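PDB 5ICU: CopC from Methylosinus trichosporium OB3b, which binds a copper(II) ion and probably serves as a periplasmic copper chaperone of the CopC family in metal homeostasis. Local coordinates for residues A[21-26]-A[60-65]; A[35-40]-A[73-78]; A[9-14]-A[89-94]; A[15-20]-A[96-101]. All blocks are in the same frame, centred on the assembly; numbering follows the deposited sequence.

Interaction 1: A[21-26]-A[60-65]; sequences LVKLRF and ELTLDA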
loop_
_atom_site.group_PDB
_atom_site.type_symbol
_atom_site.label_atom_id
_atom_site.label_comp_id
_atom_site.label_asym_id
_atom_site.label_seq_id
_atom_site.Cartn_x
_atom_site.Cartn_y
_atom_site.Cartn_z
ATOM N N LEU A 21 6.128 -6.407 -0.498
ATOM C CA LEU A 21 4.735 -6.042 -0.559
ATOM C C LEU A 21 4.440 -4.855 0.296
ATOM O O LEU A 21 5.260 -4.416 1.125
ATOM C CB LEU A 21 3.820 -7.216 -0.281
ATOM C CG LEU A 21 4.077 -7.926 0.993
ATOM C CD1 LEU A 21 3.648 -7.088 2.138
ATOM C CD2 LEU A 21 3.373 -9.277 1.129
ATOM N N VAL A 22 3.276 -4.273 0.019
ATOM C CA VAL A 22 2.667 -3.236 0.837
ATOM C C VAL A 22 1.609 -3.931 1.665
ATOM O O VAL A 22 0.789 -4.672 1.102
ATOM C CB VAL A 22 2.041 -2.138 -0.023
ATOM C CG1 VAL A 22 1.185 -1.181 0.813
ATOM C CG2 VAL A 22 3.101 -1.379 -0.770
ATOM N N LYS A 23 1.638 -3.726 2.969
ATOM C CA LYS A 23 0.679 -4.305 3.909
ATOM C C LYS A 23 -0.077 -3.202 4.581
ATOM O O LYS A 23 0.527 -2.321 5.209
ATOM C CB LYS A 23 1.387 -5.114 5.006
ATOM C CG LYS A 23 2.268 -6.199 4.502
ATOM C CD LYS A 23 2.823 -7.119 5.576
ATOM C CE LYS A 23 4.283 -7.501 5.406
ATOM N NZ LYS A 23 4.530 -8.935 5.758
ATOM N N LEU A 24 -1.402 -3.233 4.509
ATOM C CA LEU A 24 -2.238 -2.236 5.165
ATOM C C LEU A 24 -3.162 -2.893 6.155
ATOM O O LEU A 24 -3.705 -3.961 5.865
ATOM C CB LEU A 24 -3.069 -1.517 4.101
ATOM C CG LEU A 24 -2.350 -0.840 2.939
ATOM C CD1 LEU A 24 -3.352 -0.112 2.054
ATOM C CD2 LEU A 24 -1.303 0.138 3.396
ATOM N N ARG A 25 -3.359 -2.272 7.316
ATOM C CA ARG A 25 -4.308 -2.755 8.323
ATOM C C ARG A 25 -5.234 -1.617 8.661
ATOM O O ARG A 25 -4.807 -0.453 8.818
ATOM C CB ARG A 25 -3.571 -3.250 9.574
ATOM C CG ARG A 25 -4.493 -3.733 10.657
ATOM C CD ARG A 25 -3.808 -4.585 11.697
ATOM N NE ARG A 25 -2.793 -3.850 12.425
ATOM C CZ ARG A 25 -3.015 -3.076 13.501
ATOM N NH1 ARG A 25 -4.240 -2.921 14.006
ATOM N NH2 ARG A 25 -1.988 -2.466 14.101
ATOM N N PHE A 26 -6.521 -1.947 8.758
ATOM C CA PHE A 26 -7.611 -0.996 8.935
ATOM C C PHE A 26 -8.265 -1.192 10.292
ATOM O O PHE A 26 -8.104 -2.234 10.931
ATOM C CB PHE A 26 -8.602 -1.108 7.776
ATOM C CG PHE A 26 -7.986 -0.849 6.435
ATOM C CD1 PHE A 26 -7.360 -1.858 5.729
ATOM C CD2 PHE A 26 -7.968 0.421 5.903
ATOM C CE1 PHE A 26 -6.740 -1.610 4.511
ATOM C CE2 PHE A 26 -7.344 0.673 4.708
ATOM C CZ PHE A 26 -6.716 -0.347 4.021
ATOM N N GLU A 60 -7.143 -6.642 7.023
ATOM C CA GLU A 60 -5.842 -6.484 6.358
ATOM C C GLU A 60 -5.915 -6.639 4.868
ATOM O O GLU A 60 -6.701 -7.418 4.379
ATOM C CB GLU A 60 -4.820 -7.467 6.949
ATOM C CG GLU A 60 -4.605 -7.171 8.417
ATOM C CD GLU A 60 -3.617 -8.059 9.121
ATOM O OE1 GLU A 60 -2.826 -8.768 8.464
ATOM O OE2 GLU A 60 -3.620 -8.032 10.373
ATOM N N LEU A 61 -5.065 -5.908 4.165
ATOM C CA LEU A 61 -4.890 -6.095 2.726
ATOM C C LEU A 61 -3.432 -6.097 2.432
ATOM O O LEU A 61 -2.649 -5.383 3.087
ATOM C CB LEU A 61 -5.536 -4.978 1.910
ATOM C CG LEU A 61 -7.050 -4.888 1.928
ATOM C CD1 LEU A 61 -7.438 -3.637 1.211
ATOM C CD2 LEU A 61 -7.698 -6.124 1.321
ATOM N N THR A 62 -3.054 -6.805 1.368
ATOM C CA THR A 62 -1.675 -6.711 0.853
ATOM C C THR A 62 -1.650 -6.482 -0.652
ATOM O O THR A 62 -2.639 -6.775 -1.369
ATOM C CB THR A 62 -0.835 -7.953 1.187
ATOM O OG1 THR A 62 -1.380 -9.087 0.528
ATOM C CG2 THR A 62 -0.724 -8.213 2.675
ATOM N N LEU A 63 -0.539 -5.895 -1.125
ATOM C CA LEU A 63 -0.305 -5.730 -2.556
ATOM C C LEU A 63 1.137 -6.181 -2.819
ATOM O O LEU A 63 2.066 -5.614 -2.231
ATOM C CB LEU A 63 -0.486 -4.268 -2.946
ATOM C CG LEU A 63 -0.110 -3.942 -4.411
ATOM C CD1 LEU A 63 -0.972 -4.721 -5.375
ATOM C CD2 LEU A 63 -0.209 -2.450 -4.582
ATOM N N ASP A 64 1.308 -7.139 -3.736
ATOM C CA ASP A 64 2.667 -7.560 -4.141
ATOM C C ASP A 64 3.262 -6.502 -5.044
ATOM O O ASP A 64 2.640 -6.086 -6.026
ATOM C CB ASP A 64 2.579 -8.877 -4.853
ATOM C CG ASP A 64 2.268 -10.020 -3.918
ATOM O OD1 ASP A 64 2.373 -9.874 -2.672
ATOM O OD2 ASP A 64 1.922 -11.093 -4.438
ATOM N N ALA A 65 4.440 -6.007 -4.697
ATOM C CA ALA A 65 5.090 -4.965 -5.499
ATOM C C ALA A 65 6.084 -5.599 -6.458
ATOM O O ALA A 65 6.818 -6.494 -6.078
ATOM C CB ALA A 65 5.801 -3.970 -4.612
#
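R25 sends CG anti to its backbone N (chi1 179°), whereas E60 sends CG anti to its carbonyl carbon (chi1 -62°), and the two chains run side by side in the same direction. R25 CD lies 3.7 Å from E60 OE2, but the charged ends do not meet: the guanidinium and carboxylate planes are turned 60° apart and NE stays 4.7 Å from OE2, so any attraction is probably diffuse. R25 instead forms a long, weak ion pair with D6 of strand 4-8. K23 and T62 also lie alongside each other, CG against CG2 at 4.0 Å. These residues line one face of an antiparallel pair in the three-stranded sheet of a cupredoxin-like β-sandwich, with 21-26 as its middle strand. Pairs V22–L63 and L24–L61 are the hydrogen-bonded ones, each joined by two N-H···O bonds; the bond from L24 N to L61 O, 2.9 Å, is almost straight. Their side chains occupy the opposite face, where V22, L24, L61 and L63 pack on I37 and I39 of the facing sheet. At the far end the F26 ring crosses L61 at a slant, bringing CE1 to 3.9 Å from L61 CD1.

Interaction 2: A[35-40]-A[73-78]; sequences SSISIL and YVVKFR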
loop_
_atom_site.group_PDB
_atom_site.type_symbol
_atom_site.label_atom_id
_atom_site.label_comp_id
_atom_site.label_asym_id
_atom_site.label_seq_id
_atom_site.Cartn_x
_atom_site.Cartn_y
_atom_site.Cartn_z
ATOM N N SER A 35 -11.675 -3.663 -3.100
ATOM C CA SER A 35 -10.670 -2.712 -2.560
ATOM C C SER A 35 -9.517 -2.592 -3.539
ATOM O O SER A 35 -9.167 -3.546 -4.226
ATOM C CB SER A 35 -10.215 -3.181 -1.183
ATOM O OG SER A 35 -11.302 -3.102 -0.270
ATOM N N SER A 36 -8.877 -1.437 -3.538
ATOM C CA SER A 36 -7.822 -1.119 -4.483
ATOM C C SER A 36 -6.659 -0.465 -3.733
ATOM O O SER A 36 -6.874 0.416 -2.892
ATOM C CB SER A 36 -8.325 -0.158 -5.533
ATOM O OG SER A 36 -7.313 0.206 -6.449
ATOM N N ILE A 37 -5.438 -0.913 -4.039
ATOM C CA ILE A 37 -4.209 -0.282 -3.586
ATOM C C ILE A 37 -3.408 -0.050 -4.858
ATOM O O ILE A 37 -3.289 -0.949 -5.694
ATOM C CB ILE A 37 -3.399 -1.170 -2.612
ATOM C CG1 ILE A 37 -4.272 -1.690 -1.476
ATOM C CG2 ILE A 37 -2.209 -0.388 -2.078
ATOM C CD1 ILE A 37 -3.633 -2.769 -0.638
ATOM N N SER A 38 -2.796 1.123 -4.934
ATOM C CA SER A 38 -1.938 1.467 -6.063
ATOM C C SER A 38 -0.623 2.032 -5.565
ATOM O O SER A 38 -0.576 2.726 -4.563
ATOM C CB SER A 38 -2.552 2.551 -6.949
ATOM O OG SER A 38 -3.795 2.130 -7.472
ATOM N N ILE A 39 0.463 1.750 -6.280
ATOM C CA ILE A 39 1.730 2.435 -6.079
ATOM C C ILE A 39 1.988 3.317 -7.254
ATOM O O ILE A 39 1.922 2.869 -8.410
ATOM C CB ILE A 39 2.887 1.415 -5.933
ATOM C CG1 ILE A 39 2.638 0.469 -4.743
ATOM C CG2 ILE A 39 4.230 2.124 -5.803
ATOM C CD1 ILE A 39 3.656 -0.636 -4.615
ATOM N N LEU A 40 2.283 4.579 -6.962
ATOM C CA LEU A 40 2.634 5.613 -7.960
ATOM C C LEU A 40 4.087 5.954 -7.804
ATOM O O LEU A 40 4.585 6.019 -6.702
ATOM C CB LEU A 40 1.804 6.900 -7.752
ATOM C CG LEU A 40 0.315 6.751 -7.674
ATOM C CD1 LEU A 40 -0.308 8.138 -7.502
ATOM C CD2 LEU A 40 -0.278 6.010 -8.861
ATOM N N TYR A 73 7.829 7.082 -3.642
ATOM C CA TYR A 73 6.574 6.491 -4.108
ATOM C C TYR A 73 5.423 6.943 -3.256
ATOM O O TYR A 73 5.593 7.290 -2.101
ATOM C CB TYR A 73 6.664 4.945 -4.079
ATOM C CG TYR A 73 7.699 4.392 -5.024
ATOM C CD1 TYR A 73 9.022 4.266 -4.615
ATOM C CD2 TYR A 73 7.387 4.068 -6.317
ATOM C CE1 TYR A 73 9.993 3.835 -5.488
ATOM C CE2 TYR A 73 8.359 3.643 -7.205
ATOM C CZ TYR A 73 9.656 3.520 -6.780
ATOM O OH TYR A 73 10.626 3.091 -7.687
ATOM N N VAL A 74 4.237 6.895 -3.835
ATOM C CA VAL A 74 3.011 7.079 -3.087
ATOM C C VAL A 74 2.193 5.832 -3.203
ATOM O O VAL A 74 1.988 5.296 -4.290
ATOM C CB VAL A 74 2.252 8.342 -3.567
ATOM C CG1 VAL A 74 0.797 8.341 -3.120
ATOM C CG2 VAL A 74 2.959 9.584 -3.029
ATOM N N VAL A 75 1.710 5.384 -2.042
ATOM C CA VAL A 75 0.720 4.349 -1.942
ATOM C C VAL A 75 -0.595 5.051 -1.812
ATOM O O VAL A 75 -0.760 5.853 -0.890
ATOM C CB VAL A 75 0.963 3.481 -0.690
ATOM C CG1 VAL A 75 -0.194 2.504 -0.534
ATOM C CG2 VAL A 75 2.305 2.752 -0.773
ATOM N N LYS A 76 -1.541 4.729 -2.694
ATOM C CA LYS A 76 -2.915 5.198 -2.497
ATOM C C LYS A 76 -3.819 4.012 -2.374
ATOM O O LYS A 76 -3.519 2.943 -2.871
ATOM C CB LYS A 76 -3.365 6.161 -3.587
ATOM C CG LYS A 76 -3.495 5.606 -4.984
ATOM C CD LYS A 76 -3.983 6.648 -5.993
ATOM C CE LYS A 76 -4.348 6.043 -7.345
ATOM N NZ LYS A 76 -4.804 7.077 -8.329
ATOM N N PHE A 77 -4.940 4.203 -1.710
ATOM C CA PHE A 77 -5.880 3.103 -1.473
ATOM C C PHE A 77 -7.295 3.608 -1.471
ATOM O O PHE A 77 -7.555 4.710 -1.050
ATOM C CB PHE A 77 -5.539 2.289 -0.226
ATOM C CG PHE A 77 -5.468 3.102 1.023
ATOM C CD1 PHE A 77 -4.257 3.672 1.408
ATOM C CD2 PHE A 77 -6.582 3.341 1.844
ATOM C CE1 PHE A 77 -4.151 4.457 2.530
ATOM C CE2 PHE A 77 -6.471 4.119 2.990
ATOM C CZ PHE A 77 -5.263 4.697 3.303
ATOM N N ARG A 78 -8.204 2.737 -1.914
ATOM C CA ARG A 78 -9.605 3.070 -1.923
ATOM C C ARG A 78 -10.340 1.775 -1.624
ATOM O O ARG A 78 -10.373 0.864 -2.476
ATOM C CB ARG A 78 -9.950 3.633 -3.282
ATOM C CG ARG A 78 -11.370 4.331 -3.320
ATOM C CD ARG A 78 -11.570 5.191 -4.561
ATOM N NE ARG A 78 -12.911 5.792 -4.587
ATOM C CZ ARG A 78 -14.027 5.183 -4.983
ATOM N NH1 ARG A 78 -14.012 3.946 -5.415
ATOM N NH2 ARG A 78 -15.195 5.832 -4.935
#
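S36, S38 and L40 pair with R78, K76 and V74 as the hydrogen-bonded positions of two antiparallel strands, neighbours in the larger sheet of the cupredoxin-like β-sandwich. Each pair exchanges two backbone N-H···O bonds. They are not equally well formed: L40 N to V74 O, 2.8 Å, is nearly straight at 172°, while S36 N sits above the carbonyl plane of R78 and its bond bends to 144°. Between them, Cα-H···O contacts bring further backbone carbons against the same carbonyls, as where F77 CA approaches S36 O at 3.2 Å.

The closest apolar contacts involve the inward-facing I37 and I39. I37 and V75 lie side by side, CG2 to CG1 at 3.8 Å, and I37 and I39 also reach L63 on the facing sheet. I39 holds CG2 anti to its backbone N, which directs this methyl to the Y73 ring, 3.7 Å from CD2. The Y73 hydroxyl hydrogen-bonds to A69 O and to a glycerol probably carried over from crystallisation.

On the other face, polar and aliphatic groups mix. S36 OG hydrogen-bonds to E49 of strand 46-50. The K76 chain, with CG between its backbone N and carbonyl carbon (chi1 66°), extends past S38, its CG 3.8 Å from S38 CB and its CE 4.0 Å from S38 OG.

Interaction 3: A[9-14]-A[89-94]; sequences PSAKDH and GKYEFT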
loop_
_atom_site.group_PDB
_atom_site.type_symbol
_atom_site.label_atom_id
_atom_site.label_comp_id
_atom_site.label_asym_id
_atom_site.label_seq_id
_atom_site.Cartn_x
_atom_site.Cartn_y
_atom_site.Cartn_z
ATOM N N PRO A 9 5.381 -0.468 3.909
ATOM C CA PRO A 9 6.001 0.659 4.620
ATOM C C PRO A 9 4.978 1.656 5.145
ATOM O O PRO A 9 3.865 1.680 4.649
ATOM C CB PRO A 9 6.875 1.298 3.538
ATOM C CG PRO A 9 6.973 0.285 2.467
ATOM C CD PRO A 9 5.693 -0.443 2.476
ATOM N N SER A 10 5.287 2.467 6.138
ATOM C CA SER A 10 4.302 3.508 6.476
ATOM C C SER A 10 4.753 4.889 6.047
ATOM O O SER A 10 5.823 5.051 5.464
ATOM C CB SER A 10 3.845 3.484 7.936
ATOM O OG SER A 10 4.964 3.781 8.717
ATOM N N ALA A 11 3.872 5.851 6.264
ATOM C CA ALA A 11 4.038 7.214 5.808
ATOM C C ALA A 11 5.388 7.759 6.235
ATOM O O ALA A 11 5.764 7.727 7.416
ATOM C CB ALA A 11 2.945 8.110 6.358
ATOM N N LYS A 12 6.085 8.279 5.231
ATOM C CA LYS A 12 7.392 8.931 5.337
ATOM C C LYS A 12 8.552 7.997 5.698
ATOM O O LYS A 12 9.662 8.462 5.960
ATOM C CB LYS A 12 7.305 10.202 6.206
ATOM C CG LYS A 12 6.323 11.193 5.573
ATOM C CD LYS A 12 6.000 12.424 6.341
ATOM C CE LYS A 12 5.111 13.333 5.502
ATOM N NZ LYS A 12 4.570 14.471 6.302
ATOM N N ASP A 13 8.327 6.681 5.655
ATOM C CA ASP A 13 9.406 5.711 5.907
ATOM C C ASP A 13 10.395 5.756 4.759
ATOM O O ASP A 13 10.045 5.972 3.611
ATOM C CB ASP A 13 8.910 4.256 6.002
ATOM C CG ASP A 13 8.253 3.922 7.338
ATOM O OD1 ASP A 13 8.297 4.703 8.343
ATOM O OD2 ASP A 13 7.705 2.797 7.392
ATOM N N HIS A 14 11.647 5.526 5.134
ATOM C CA HIS A 14 12.681 5.123 4.196
ATOM C C HIS A 14 12.978 3.676 4.423
ATOM O O HIS A 14 13.250 3.276 5.570
ATOM C CB HIS A 14 13.937 5.931 4.439
ATOM C CG HIS A 14 13.819 7.338 3.983
ATOM N ND1 HIS A 14 14.558 7.863 2.950
ATOM C CD2 HIS A 14 12.991 8.327 4.376
ATOM C CE1 HIS A 14 14.223 9.118 2.749
ATOM N NE2 HIS A 14 13.254 9.420 3.600
ATOM N N GLY A 89 -7.315 6.859 0.993
ATOM C CA GLY A 89 -6.182 7.532 1.632
ATOM C C GLY A 89 -4.949 7.297 0.782
ATOM O O GLY A 89 -4.988 6.714 -0.294
ATOM N N LYS A 90 -3.828 7.798 1.276
ATOM C CA LYS A 90 -2.585 7.844 0.528
ATOM C C LYS A 90 -1.433 8.275 1.430
ATOM O O LYS A 90 -1.646 9.037 2.355
ATOM C CB LYS A 90 -2.676 8.728 -0.713
ATOM C CG LYS A 90 -2.917 10.220 -0.474
ATOM C CD LYS A 90 -4.352 10.529 -0.069
ATOM C CE LYS A 90 -4.655 11.995 -0.086
ATOM N NZ LYS A 90 -6.028 12.254 0.409
ATOM N N TYR A 91 -0.254 7.776 1.126
ATOM C CA TYR A 91 0.953 8.213 1.836
ATOM C C TYR A 91 2.187 7.958 1.003
ATOM O O TYR A 91 2.121 7.199 0.057
ATOM C CB TYR A 91 1.066 7.517 3.200
ATOM C CG TYR A 91 1.261 5.996 3.114
ATOM C CD1 TYR A 91 2.540 5.436 2.991
ATOM C CD2 TYR A 91 0.189 5.099 3.169
ATOM C CE1 TYR A 91 2.707 4.052 2.888
ATOM C CE2 TYR A 91 0.358 3.747 3.083
ATOM C CZ TYR A 91 1.625 3.214 2.960
ATOM O OH TYR A 91 1.808 1.851 2.898
ATOM N N GLU A 92 3.290 8.593 1.372
ATOM C CA GLU A 92 4.534 8.485 0.637
ATOM C C GLU A 92 5.520 7.612 1.394
ATOM O O GLU A 92 5.487 7.544 2.618
ATOM C CB GLU A 92 5.109 9.881 0.414
ATOM C CG GLU A 92 6.389 9.982 -0.403
ATOM C CD GLU A 92 7.685 10.020 0.387
ATOM O OE1 GLU A 92 7.701 10.308 1.605
ATOM O OE2 GLU A 92 8.730 9.760 -0.225
ATOM N N PHE A 93 6.403 6.946 0.653
ATOM C CA PHE A 93 7.593 6.305 1.261
ATOM C C PHE A 93 8.716 6.375 0.256
ATOM O O PHE A 93 8.488 6.622 -0.901
ATOM C CB PHE A 93 7.332 4.880 1.737
ATOM C CG PHE A 93 7.214 3.879 0.636
ATOM C CD1 PHE A 93 6.025 3.660 0.008
ATOM C CD2 PHE A 93 8.331 3.135 0.220
ATOM C CE1 PHE A 93 5.914 2.729 -1.000
ATOM C CE2 PHE A 93 8.228 2.214 -0.783
ATOM C CZ PHE A 93 7.027 1.993 -1.413
ATOM N N THR A 94 9.941 6.167 0.742
ATOM C CA THR A 94 11.132 6.241 -0.104
ATOM C C THR A 94 11.933 4.966 -0.029
ATOM O O THR A 94 12.128 4.409 1.057
ATOM C CB THR A 94 12.011 7.426 0.321
ATOM O OG1 THR A 94 11.278 8.659 0.179
ATOM C CG2 THR A 94 13.240 7.498 -0.581
HETATM O O HOH W 1 9.652 9.029 2.503
#
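P9, preceded by a cis peptide bond, places its ring over the face of F93, with CG above the centre of that ring and 3.9 Å from the centroid, a CH-π contact. Its carbonyl oxygen receives a weak 2.7 Å hydrogen bond from Y91 OH. The Y91 ring, which also packs on V22 and L24 of the smaller sheet, leans obliquely against the backbone at S10 and A11; an alanine in place of Y91 would probably leave P9 O without this donor and open a gap beside V22 and L24. S10 begins a type II β-turn that ends at D13. Its N-H bonds to D13 OD2 at 2.7 Å, approaching from above the carboxylate plane and bracing the turn. A11 rests its methyl on Y91 CB, and K12 N donates to E92 O at 2.8 Å. D13 O then accepts from T94 N in a bond of 166°. H14 forms a parallel bridge with T94, so the loop passes here into strand 14-15 at the margin of the larger sheet. T94 CB lies over one face of the H14 imidazole, 3.8 Å from its centroid, while ND1 of that ring hydrogen-bonds to D96. E92 bends at chi2 (-95°), and its OE2 receives the T94 hydroxyl on the syn side at 2.8 Å. This bond within the strand would probably limit the rotation of the carboxylate, and a hydroxyl donor on OE2 would be expected to suit its charged form at this partly exposed edge.

Interaction 4: A[15-20]-A[96-101]; sequences VAASPK and DPHENL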
loop_
_atom_site.group_PDB
_atom_site.type_symbol
_atom_site.label_atom_id
_atom_site.label_comp_id
_atom_site.label_asym_id
_atom_site.label_seq_id
_atom_site.Cartn_x
_atom_site.Cartn_y
_atom_site.Cartn_z
ATOM N N VAL A 15 13.017 2.900 3.351
ATOM C CA VAL A 15 13.315 1.481 3.403
ATOM C C VAL A 15 14.608 1.301 2.627
ATOM O O VAL A 15 14.888 2.039 1.693
ATOM C CB VAL A 15 12.167 0.575 2.901
ATOM C CG1 VAL A 15 10.952 0.769 3.812
ATOM C CG2 VAL A 15 11.814 0.847 1.451
ATOM N N ALA A 16 15.381 0.308 3.039
ATOM C CA ALA A 16 16.727 0.095 2.511
ATOM C C ALA A 16 16.749 -0.676 1.221
ATOM O O ALA A 16 17.803 -0.787 0.579
ATOM C CB ALA A 16 17.529 -0.642 3.561
ATOM N N ALA A 17 15.620 -1.272 0.866
ATOM C CA ALA A 17 15.486 -2.046 -0.343
ATOM C C ALA A 17 14.035 -2.061 -0.763
ATOM O O ALA A 17 13.167 -1.694 0.029
ATOM C CB ALA A 17 15.964 -3.453 -0.112
ATOM N N SER A 18 13.768 -2.498 -1.991
ATOM C CA SER A 18 12.403 -2.509 -2.495
ATOM C C SER A 18 11.551 -3.421 -1.600
ATOM O O SER A 18 11.956 -4.538 -1.334
ATOM C CB SER A 18 12.390 -3.064 -3.913
ATOM O OG SER A 18 11.078 -2.956 -4.444
ATOM N N PRO A 19 10.371 -2.945 -1.162
ATOM C CA PRO A 19 9.507 -3.801 -0.321
ATOM C C PRO A 19 8.879 -4.908 -1.157
ATOM O O PRO A 19 8.380 -4.630 -2.240
ATOM C CB PRO A 19 8.452 -2.816 0.179
ATOM C CG PRO A 19 8.342 -1.819 -0.894
ATOM C CD PRO A 19 9.737 -1.639 -1.435
ATOM N N LYS A 20 8.843 -6.124 -0.663
ATOM C CA LYS A 20 8.212 -7.201 -1.424
ATOM C C LYS A 20 6.701 -6.990 -1.528
ATOM O O LYS A 20 6.079 -7.306 -2.540
ATOM C CB LYS A 20 8.508 -8.522 -0.775
ATOM C CG LYS A 20 9.994 -8.861 -0.805
ATOM C CD LYS A 20 10.224 -10.279 -0.313
ATOM C CE LYS A 20 11.710 -10.633 -0.319
ATOM N NZ LYS A 20 11.961 -12.097 -0.421
ATOM N N ASP A 96 15.470 3.830 -0.426
ATOM C CA ASP A 96 16.871 4.280 -0.430
ATOM C C ASP A 96 17.781 3.286 -1.161
ATOM O O ASP A 96 17.493 2.113 -1.216
ATOM C CB ASP A 96 17.399 4.364 1.010
ATOM C CG ASP A 96 16.787 5.438 1.867
ATOM O OD1 ASP A 96 16.235 6.392 1.320
ATOM O OD2 ASP A 96 16.931 5.304 3.110
ATOM N N PRO A 97 18.920 3.762 -1.686
ATOM C CA PRO A 97 19.946 2.848 -2.183
ATOM C C PRO A 97 20.624 2.125 -1.012
ATOM O O PRO A 97 20.774 2.660 0.073
ATOM C CB PRO A 97 20.927 3.776 -2.903
ATOM C CG PRO A 97 20.750 5.079 -2.220
ATOM C CD PRO A 97 19.337 5.166 -1.775
ATOM N N HIS A 98 20.989 0.881 -1.259
ATOM C CA HIS A 98 21.822 0.121 -0.319
ATOM C C HIS A 98 23.183 -0.230 -0.911
ATOM O O HIS A 98 23.954 -0.994 -0.310
ATOM C CB HIS A 98 21.123 -1.155 0.195
ATOM C CG HIS A 98 20.630 -2.042 -0.881
ATOM N ND1 HIS A 98 19.299 -2.076 -1.226
ATOM C CD2 HIS A 98 21.264 -2.913 -1.695
ATOM C CE1 HIS A 98 19.148 -2.897 -2.249
ATOM N NE2 HIS A 98 20.311 -3.431 -2.539
ATOM N N GLU A 99 23.466 0.301 -2.094
ATOM C CA GLU A 99 24.713 0.099 -2.810
ATOM C C GLU A 99 24.749 1.164 -3.888
ATOM O O GLU A 99 23.742 1.833 -4.149
ATOM C CB GLU A 99 24.791 -1.337 -3.403
ATOM C CG GLU A 99 23.748 -1.617 -4.484
ATOM C CD GLU A 99 23.630 -3.057 -4.877
ATOM O OE1 GLU A 99 24.580 -3.763 -4.620
ATOM O OE2 GLU A 99 22.531 -3.448 -5.364
ATOM N N ASN A 100 25.884 1.326 -4.537
ATOM C CA ASN A 100 25.960 2.259 -5.664
ATOM C C ASN A 100 25.047 1.834 -6.812
ATOM O O ASN A 100 24.925 0.639 -7.123
ATOM C CB ASN A 100 27.410 2.338 -6.179
ATOM C CG ASN A 100 28.336 3.010 -5.189
ATOM O OD1 ASN A 100 28.001 4.035 -4.616
ATOM N ND2 ASN A 100 29.457 2.406 -4.946
ATOM N N LEU A 101 24.419 2.831 -7.440
ATOM C CA LEU A 101 23.537 2.623 -8.602
ATOM C C LEU A 101 24.282 2.996 -9.869
ATOM O O LEU A 101 24.845 4.080 -9.968
ATOM C CB LEU A 101 22.273 3.464 -8.495
ATOM C CG LEU A 101 21.548 3.412 -7.186
ATOM C CD1 LEU A 101 20.302 4.309 -7.189
ATOM C CD2 LEU A 101 21.186 1.997 -6.819
#
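A surface contact between two loops, carried largely by two hydrogen bonds to backbone carbonyls, joins V15–A17 to the start of the C-terminal tail, D96–H98. It sits about 17 Å from the centre of the chain (centre to centre), where strand 14-15 turns towards strand 21-26 and the tail leaves strand 86-95. D96 N donates to V15 O at 2.8 Å, approaching nearly along the C=O axis, with an N-H···O angle of 160°. This bond continues the parallel pairing of the two strand ends, in which V15 also bonds to the backbone of T94. The D96 side chain lies close to the same carbonyl, CB 3.5 Å from V15 O, while its OD1 accepts a hydrogen bond from H14 ND1.

The second bond comes from a side chain. H98 places CG between its backbone N and carbonyl carbon (chi1 54°), which brings CG towards A16 O; the ring's ND1 then donates to A16 O at 2.7 Å. The oxygen lies at the ring edge, only 10° from the imidazole plane, and the donor lies in the carbonyl plane of A16, so the two flat groups meet in a well-directed bond. The A17 methyl touches the ring obliquely, its CB 3.8 Å from H98 ND1.

Because ND1 carries the donated proton, a neutral H98 would be the ND1-H tautomer; a protonated ring could keep the same bond and would probably strengthen it.

From the N terminus, residues 9-14 are the first to pair, and interaction 3 closes the longest-but-one loop by bringing in 89-94 from 75 residues on. Segment 15-20 follows at once and meets 96-101 in interaction 4, slightly farther along, so these two closures cross. Both enclose interactions 1 and 2, which also cross: 21-26 waits for 60-65, and 35-40 for 73-78. Interaction 1 belongs to the smaller sheet and interaction 2 to the larger, and their side chains meet between the sheets. Strand 86-95 lies beside 71-80, linking interactions 2 and 3, while interaction 4 fastens the tail to the N-terminal part of the fold.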